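Local coordinates for protein SG7.AF (Anopheles freeborni, PDB 6XL7) that is a mosquito salivary protein that inhibits the alternative pathway of host complement, acting on the activated C3bBb convertase and not on the classical pathway, at residues A[40-48]-A[107-115]; A[62-73]-A[95-106]. All coordinates share one frame; numbering follows the deposited sequence.

Interaction 1: residues A[40-48]-A[107-115]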
# COMPACT_ATOMS: atom_id res chain seq x y z
N PRO A 40 -7.37 -2.65 -6.75
CA PRO A 40 -7.47 -4.06 -7.15
C PRO A 40 -7.92 -4.98 -6.03
O PRO A 40 -8.68 -5.92 -6.28
CB PRO A 40 -6.07 -4.41 -7.68
CG PRO A 40 -5.19 -3.34 -7.17
CD PRO A 40 -6.02 -2.10 -7.02
N LEU A 41 -7.50 -4.74 -4.78
CA LEU A 41 -7.90 -5.66 -3.73
C LEU A 41 -9.37 -5.49 -3.33
O LEU A 41 -10.04 -6.48 -3.01
CB LEU A 41 -6.98 -5.56 -2.51
CG LEU A 41 -5.54 -6.02 -2.73
CD1 LEU A 41 -4.73 -5.76 -1.47
CD2 LEU A 41 -5.47 -7.49 -3.13
N THR A 42 -9.87 -4.25 -3.34
CA THR A 42 -11.29 -4.04 -3.10
C THR A 42 -12.12 -4.77 -4.14
O THR A 42 -13.10 -5.45 -3.81
CB THR A 42 -11.60 -2.55 -3.10
OG1 THR A 42 -10.93 -1.93 -2.01
CG2 THR A 42 -13.09 -2.32 -2.96
N LYS A 43 -11.75 -4.63 -5.42
CA LYS A 43 -12.47 -5.32 -6.49
C LYS A 43 -12.46 -6.83 -6.27
O LYS A 43 -13.46 -7.50 -6.52
CB LYS A 43 -11.83 -5.02 -7.84
CG LYS A 43 -11.89 -3.60 -8.34
CD LYS A 43 -11.35 -3.59 -9.77
CE LYS A 43 -11.11 -2.20 -10.29
NZ LYS A 43 -10.74 -2.23 -11.74
N LYS A 44 -11.34 -7.37 -5.81
CA LYS A 44 -11.23 -8.81 -5.59
C LYS A 44 -12.20 -9.27 -4.51
O LYS A 44 -12.97 -10.23 -4.72
CB LYS A 44 -9.79 -9.14 -5.22
CG LYS A 44 -9.48 -10.62 -5.02
CD LYS A 44 -7.97 -10.78 -4.81
CE LYS A 44 -7.55 -12.22 -4.54
NZ LYS A 44 -7.69 -13.10 -5.73
N VAL A 45 -12.18 -8.62 -3.35
CA VAL A 45 -12.97 -9.11 -2.23
C VAL A 45 -14.45 -8.82 -2.39
O VAL A 45 -15.27 -9.48 -1.76
CB VAL A 45 -12.46 -8.61 -0.86
CG1 VAL A 45 -10.97 -8.88 -0.71
CG2 VAL A 45 -12.80 -7.12 -0.64
N LEU A 46 -14.80 -7.85 -3.23
CA LEU A 46 -16.21 -7.61 -3.51
C LEU A 46 -16.90 -8.89 -3.98
O LEU A 46 -18.07 -9.11 -3.65
CB LEU A 46 -16.33 -6.50 -4.56
CG LEU A 46 -17.69 -5.88 -4.82
CD1 LEU A 46 -18.36 -5.47 -3.52
CD2 LEU A 46 -17.48 -4.69 -5.73
N ASN A 47 -16.18 -9.75 -4.72
CA ASN A 47 -16.73 -10.97 -5.30
C ASN A 47 -17.05 -12.05 -4.28
O ASN A 47 -17.79 -12.98 -4.60
CB ASN A 47 -15.75 -11.60 -6.30
CG ASN A 47 -15.48 -10.72 -7.51
OD1 ASN A 47 -16.28 -10.67 -8.44
ND2 ASN A 47 -14.33 -10.05 -7.52
N TYR A 48 -16.47 -11.98 -3.09
CA TYR A 48 -16.57 -13.09 -2.15
C TYR A 48 -18.00 -13.25 -1.67
O TYR A 48 -18.72 -12.27 -1.48
CB TYR A 48 -15.68 -12.79 -0.95
CG TYR A 48 -14.20 -12.78 -1.24
CD1 TYR A 48 -13.69 -13.26 -2.45
CD2 TYR A 48 -13.31 -12.31 -0.29
CE1 TYR A 48 -12.32 -13.25 -2.70
CE2 TYR A 48 -11.95 -12.31 -0.52
CZ TYR A 48 -11.46 -12.77 -1.72
OH TYR A 48 -10.10 -12.77 -1.93
N ARG A 107 0.78 -6.62 -3.61
CA ARG A 107 -0.56 -7.00 -4.06
C ARG A 107 -0.62 -8.49 -4.38
O ARG A 107 -1.53 -9.19 -3.92
CB ARG A 107 -0.97 -6.18 -5.29
CG ARG A 107 -2.35 -6.58 -5.85
CD ARG A 107 -2.68 -5.94 -7.20
NE ARG A 107 -1.67 -6.22 -8.23
CZ ARG A 107 -0.79 -5.32 -8.68
NH1 ARG A 107 -0.80 -4.08 -8.21
NH2 ARG A 107 0.09 -5.68 -9.61
N GLY A 108 0.34 -8.99 -5.16
CA GLY A 108 0.32 -10.40 -5.51
C GLY A 108 0.46 -11.30 -4.30
O GLY A 108 -0.22 -12.33 -4.21
N GLU A 109 1.33 -10.94 -3.36
CA GLU A 109 1.50 -11.74 -2.16
C GLU A 109 0.22 -11.75 -1.32
O GLU A 109 -0.20 -12.80 -0.83
CB GLU A 109 2.68 -11.21 -1.35
CG GLU A 109 4.02 -11.32 -2.08
CD GLU A 109 5.07 -10.34 -1.57
OE1 GLU A 109 4.85 -9.70 -0.52
OE2 GLU A 109 6.12 -10.22 -2.24
N THR A 110 -0.40 -10.58 -1.17
CA THR A 110 -1.62 -10.47 -0.38
C THR A 110 -2.76 -11.26 -1.01
O THR A 110 -3.52 -11.93 -0.31
CB THR A 110 -1.99 -8.99 -0.22
OG1 THR A 110 -0.90 -8.31 0.42
CG2 THR A 110 -3.26 -8.81 0.63
N GLU A 111 -2.88 -11.21 -2.34
CA GLU A 111 -3.94 -11.96 -3.01
C GLU A 111 -3.85 -13.44 -2.68
O GLU A 111 -4.88 -14.11 -2.52
CB GLU A 111 -3.86 -11.75 -4.52
CG GLU A 111 -4.30 -10.37 -4.96
CD GLU A 111 -4.05 -10.11 -6.43
OE1 GLU A 111 -4.70 -9.19 -6.98
OE2 GLU A 111 -3.21 -10.80 -7.03
N LYS A 112 -2.63 -13.97 -2.58
CA LYS A 112 -2.46 -15.40 -2.32
C LYS A 112 -2.92 -15.80 -0.92
O LYS A 112 -3.34 -16.95 -0.72
CB LYS A 112 -1.00 -15.81 -2.53
CG LYS A 112 -0.52 -15.80 -3.98
CD LYS A 112 0.94 -16.22 -4.07
CE LYS A 112 1.40 -16.36 -5.51
NZ LYS A 112 1.29 -15.07 -6.26
N CYS A 113 -2.86 -14.90 0.05
CA CYS A 113 -3.15 -15.25 1.44
C CYS A 113 -4.46 -14.68 1.96
O CYS A 113 -4.78 -14.90 3.13
CB CYS A 113 -1.99 -14.85 2.38
SG CYS A 113 -1.47 -13.07 2.46
N LEU A 114 -5.24 -13.99 1.12
CA LEU A 114 -6.33 -13.16 1.62
C LEU A 114 -7.42 -13.97 2.32
O LEU A 114 -7.93 -13.54 3.36
CB LEU A 114 -6.93 -12.34 0.48
CG LEU A 114 -6.73 -10.83 0.49
CD1 LEU A 114 -7.55 -10.22 -0.63
CD2 LEU A 114 -7.09 -10.23 1.84
N THR A 115 -7.79 -15.12 1.78
CA THR A 115 -8.89 -15.89 2.35
C THR A 115 -8.39 -17.08 3.17
O THR A 115 -7.28 -17.60 2.96
CB THR A 115 -9.87 -16.38 1.27
OG1 THR A 115 -9.21 -17.30 0.40
CG2 THR A 115 -10.40 -15.21 0.47

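Interaction 2: residues A[62-73]-A[95-106]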
# COMPACT_ATOMS: atom_id res chain seq x y z
N MET A 62 0.23 -7.16 5.08
CA MET A 62 0.14 -6.12 4.07
C MET A 62 0.45 -4.75 4.66
O MET A 62 1.16 -3.95 4.05
CB MET A 62 -1.25 -6.11 3.44
CG MET A 62 -1.32 -5.13 2.29
SD MET A 62 -2.96 -4.86 1.61
CE MET A 62 -3.67 -3.79 2.85
N VAL A 63 -0.05 -4.48 5.87
CA VAL A 63 0.17 -3.18 6.49
C VAL A 63 1.66 -2.94 6.73
O VAL A 63 2.20 -1.89 6.37
CB VAL A 63 -0.64 -3.06 7.79
CG1 VAL A 63 -0.28 -1.80 8.54
CG2 VAL A 63 -2.13 -3.10 7.48
N THR A 64 2.35 -3.90 7.35
CA THR A 64 3.76 -3.67 7.66
C THR A 64 4.59 -3.60 6.39
O THR A 64 5.48 -2.75 6.28
CB THR A 64 4.32 -4.74 8.61
OG1 THR A 64 4.24 -6.02 7.99
CG2 THR A 64 3.56 -4.75 9.93
N LYS A 65 4.30 -4.44 5.40
CA LYS A 65 5.06 -4.41 4.16
C LYS A 65 4.90 -3.08 3.45
O LYS A 65 5.89 -2.49 2.98
CB LYS A 65 4.64 -5.56 3.23
CG LYS A 65 5.11 -6.93 3.70
CD LYS A 65 4.54 -8.03 2.80
CE LYS A 65 5.10 -9.39 3.18
NZ LYS A 65 4.59 -10.47 2.29
N VAL A 66 3.68 -2.56 3.39
CA VAL A 66 3.45 -1.27 2.75
C VAL A 66 4.14 -0.16 3.51
O VAL A 66 4.78 0.73 2.92
CB VAL A 66 1.94 -0.99 2.60
CG1 VAL A 66 1.72 0.46 2.13
CG2 VAL A 66 1.34 -1.95 1.63
N ASN A 67 4.08 -0.20 4.84
CA ASN A 67 4.72 0.86 5.58
C ASN A 67 6.23 0.87 5.35
O ASN A 67 6.81 1.95 5.16
CB ASN A 67 4.25 0.89 7.04
CG ASN A 67 2.77 1.33 7.15
OD1 ASN A 67 1.97 0.75 7.89
ND2 ASN A 67 2.41 2.37 6.40
N ASP A 68 6.88 -0.30 5.25
CA ASP A 68 8.31 -0.35 4.96
C ASP A 68 8.63 0.13 3.55
O ASP A 68 9.61 0.87 3.34
CB ASP A 68 8.83 -1.78 5.15
CG ASP A 68 8.71 -2.27 6.58
OD1 ASP A 68 8.60 -1.42 7.50
OD2 ASP A 68 8.77 -3.50 6.80
N VAL A 69 7.84 -0.29 2.57
CA VAL A 69 8.04 0.15 1.19
C VAL A 69 7.85 1.66 1.07
O VAL A 69 8.62 2.34 0.38
CB VAL A 69 7.11 -0.66 0.26
CG1 VAL A 69 6.94 0.02 -1.09
CG2 VAL A 69 7.65 -2.08 0.10
N LYS A 70 6.85 2.20 1.77
CA LYS A 70 6.60 3.64 1.72
C LYS A 70 7.70 4.43 2.43
O LYS A 70 8.13 5.48 1.92
CB LYS A 70 5.22 3.93 2.31
CG LYS A 70 4.89 5.40 2.34
CD LYS A 70 3.39 5.62 2.42
CE LYS A 70 2.80 5.07 3.71
NZ LYS A 70 3.36 5.77 4.91
N GLU A 71 8.21 3.95 3.57
CA GLU A 71 9.33 4.63 4.20
C GLU A 71 10.55 4.64 3.28
O GLU A 71 11.31 5.62 3.25
CB GLU A 71 9.69 4.00 5.55
CG GLU A 71 8.74 4.37 6.69
CD GLU A 71 8.51 5.87 6.81
OE1 GLU A 71 9.46 6.59 7.17
OE2 GLU A 71 7.37 6.30 6.56
N THR A 72 10.74 3.56 2.51
CA THR A 72 11.86 3.50 1.58
C THR A 72 11.70 4.53 0.47
O THR A 72 12.66 5.22 0.12
CB THR A 72 11.97 2.08 1.02
OG1 THR A 72 12.20 1.16 2.09
CG2 THR A 72 13.12 1.96 0.04
N PHE A 73 10.48 4.67 -0.07
CA PHE A 73 10.18 5.71 -1.04
C PHE A 73 10.46 7.09 -0.46
O PHE A 73 11.11 7.92 -1.10
CB PHE A 73 8.71 5.57 -1.43
CG PHE A 73 8.23 6.55 -2.45
CD1 PHE A 73 9.02 6.95 -3.53
CD2 PHE A 73 6.94 7.06 -2.36
CE1 PHE A 73 8.53 7.85 -4.48
CE2 PHE A 73 6.45 7.94 -3.30
CZ PHE A 73 7.25 8.34 -4.36
N ALA A 95 12.72 7.69 -7.48
CA ALA A 95 12.38 6.65 -6.51
C ALA A 95 11.00 6.05 -6.72
O ALA A 95 10.70 4.99 -6.16
CB ALA A 95 12.46 7.22 -5.08
N LYS A 96 10.16 6.70 -7.53
CA LYS A 96 8.77 6.29 -7.68
C LYS A 96 8.58 4.96 -8.40
O LYS A 96 7.75 4.15 -7.94
CB LYS A 96 7.96 7.41 -8.33
CG LYS A 96 6.46 7.13 -8.40
CD LYS A 96 5.73 8.34 -8.98
CE LYS A 96 4.24 8.11 -9.07
NZ LYS A 96 3.53 9.34 -9.54
N PRO A 97 9.29 4.65 -9.49
CA PRO A 97 9.02 3.36 -10.16
C PRO A 97 9.27 2.15 -9.27
O PRO A 97 8.49 1.19 -9.29
CB PRO A 97 9.94 3.40 -11.39
CG PRO A 97 10.09 4.89 -11.67
CD PRO A 97 10.16 5.51 -10.32
N SER A 98 10.33 2.17 -8.47
CA SER A 98 10.58 1.03 -7.59
C SER A 98 9.56 0.96 -6.46
O SER A 98 9.21 -0.15 -6.02
CB SER A 98 12.01 1.03 -7.06
OG SER A 98 12.30 2.18 -6.31
N TYR A 99 9.04 2.10 -6.02
CA TYR A 99 7.94 2.12 -5.06
C TYR A 99 6.72 1.41 -5.63
O TYR A 99 6.15 0.52 -5.00
CB TYR A 99 7.62 3.58 -4.73
CG TYR A 99 6.42 3.82 -3.85
CD1 TYR A 99 6.37 3.29 -2.56
CD2 TYR A 99 5.35 4.61 -4.29
CE1 TYR A 99 5.27 3.54 -1.74
CE2 TYR A 99 4.26 4.85 -3.49
CZ TYR A 99 4.23 4.31 -2.21
OH TYR A 99 3.16 4.53 -1.36
N LEU A 100 6.30 1.81 -6.83
CA LEU A 100 5.11 1.21 -7.43
C LEU A 100 5.29 -0.28 -7.67
O LEU A 100 4.38 -1.07 -7.40
CB LEU A 100 4.79 1.94 -8.74
CG LEU A 100 4.44 3.42 -8.58
CD1 LEU A 100 4.18 4.04 -9.94
CD2 LEU A 100 3.24 3.61 -7.67
N THR A 101 6.46 -0.69 -8.19
CA THR A 101 6.74 -2.11 -8.40
C THR A 101 6.68 -2.88 -7.09
O THR A 101 6.11 -3.99 -7.03
CB THR A 101 8.11 -2.28 -9.05
OG1 THR A 101 8.10 -1.66 -10.35
CG2 THR A 101 8.46 -3.75 -9.20
N ALA A 102 7.23 -2.32 -6.01
CA ALA A 102 7.22 -3.02 -4.73
C ALA A 102 5.80 -3.16 -4.20
O ALA A 102 5.45 -4.20 -3.63
CB ALA A 102 8.13 -2.30 -3.73
N LEU A 103 4.97 -2.13 -4.38
CA LEU A 103 3.57 -2.24 -3.96
C LEU A 103 2.85 -3.30 -4.78
O LEU A 103 2.02 -4.04 -4.25
CB LEU A 103 2.85 -0.90 -4.11
CG LEU A 103 3.32 0.23 -3.19
CD1 LEU A 103 2.52 1.49 -3.48
CD2 LEU A 103 3.22 -0.14 -1.71
N GLY A 104 3.17 -3.39 -6.07
CA GLY A 104 2.56 -4.41 -6.90
C GLY A 104 2.91 -5.81 -6.45
O GLY A 104 2.07 -6.73 -6.52
N GLU A 105 4.14 -6.01 -5.99
CA GLU A 105 4.53 -7.31 -5.46
C GLU A 105 3.76 -7.63 -4.19
O GLU A 105 3.33 -8.77 -3.99
CB GLU A 105 6.04 -7.35 -5.23
CG GLU A 105 6.84 -7.22 -6.51
CD GLU A 105 8.34 -7.13 -6.27
OE1 GLU A 105 9.10 -7.17 -7.26
OE2 GLU A 105 8.75 -7.02 -5.10
N ILE A 106 3.56 -6.63 -3.33
CA ILE A 106 2.73 -6.82 -2.15
C ILE A 106 1.32 -7.21 -2.54
O ILE A 106 0.70 -8.07 -1.89
CB ILE A 106 2.77 -5.57 -1.25
CG1 ILE A 106 4.17 -5.38 -0.64
CG2 ILE A 106 1.71 -5.67 -0.15
CD1 ILE A 106 4.38 -3.98 -0.07

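Interaction 1: residues A[40-48]-A[107-115]
Leu41 reaches across to helix 107-113 with both methyl branches: CD2 lies 3.6 Å from CG of Glu111, while CD1 turns to CG2 of Thr110 at 4.0 Å. Its CG stands beside the backbone N, opposite the carbonyl carbon (chi1 -67°), which carries the fork into the gap between helices whose axes come no nearer than 11.2 Å. One turn on, Lys44 also heads across, with CG trans to the backbone N (chi1 -177°). Its methylenes pass slantwise over the stem of Glu111, Lys44 CD to Glu111 CG 3.7 Å. The opposite charges add at most a longer-range attraction, since NZ of Lys44 stays 5.1 Å from OE1 of Glu111. Pro40 presses its ring on the aliphatic part of Arg107, CG to CD 3.6 Å, and the chain of Arg107 then bends so that NH1 bonds to the carbonyl of Gln36. At the far end CD1 of Leu114 meets CG1 of Val45 at 3.7 Å, and CG2 of Thr115 sits 3.4 Å from CE2 of Tyr48, obliquely to the ring. With no hydrogen bond across and axes 17° from parallel, this is apolar side-chain packing between near-parallel helices of a mainly helical bundle, whose 107-115 segment also carries Cys113, disulfide-bonded to Cys58.

Interaction 2: residues A[62-73]-A[95-106]
Helices 62-73 and 95-106 run antiparallel, their directions 174° apart and their axes 9.6 Å at closest approach; CA atoms pair Met62 with Ile106, Val66 with Leu103 and Phe73 with Tyr99. Two knobs fit into holes from opposite sides. Val69 enters the hole formed by Tyr99, Ala102, Leu103 and Ile106, its CG1 3.7 Å from CB of Ala102, and Ile106 enters the one formed by Met62, Lys65, Val66 and Val69, its CD1 3.7 Å from CB of Lys65. Toward the other end the rings of Phe73 and Tyr99 form an offset stack, centroids 4.2 Å apart and planes inclined by 13°. With CG trans to the backbone N (chi1 -179°), the Phe73 ring is carried across to Tyr99, where its CD2 lies over the centre of the tyrosine ring. Leu103 CD1 lies 3.5 Å above the opposite face, displaced toward the rim, giving the Tyr99 ring a neighbour on each face. CB of Ala95 meets the edge of the Phe73 ring in its plane. Around this pair, helix 23-46 lies alongside: Leu37 touches Val66, Val33 packs on Tyr99, whose OH bonds to the carbonyl of Ala29, and Tyr25 meets Phe73. Helix 2-13 reaches Met62 through Thr11 and Phe12.

How the interactions relate
Helix 89-113 serves both contacts: its residues 95-106 face helix 56-77 in interaction 2, and its last turns with the residues just after them face helix 23-46 and the turn beyond in interaction 1. Interaction 2 is the more central, its centre about 7 Å from the chain centre, that of interaction 1 about 13 Å. Both are partly buried, with 7 of 12 touching residues buried in interaction 2 and 4 of 10 in interaction 1. Antiparallel helices interlock there through apolar knobs and stacked rings, whereas interaction 1 relies more on aliphatic stems of charged residues. They join directly: Lys65 NZ forms a salt bridge with Glu109 OE1 at 2.9 Å, and Met62 SD packs on Leu41 CD1.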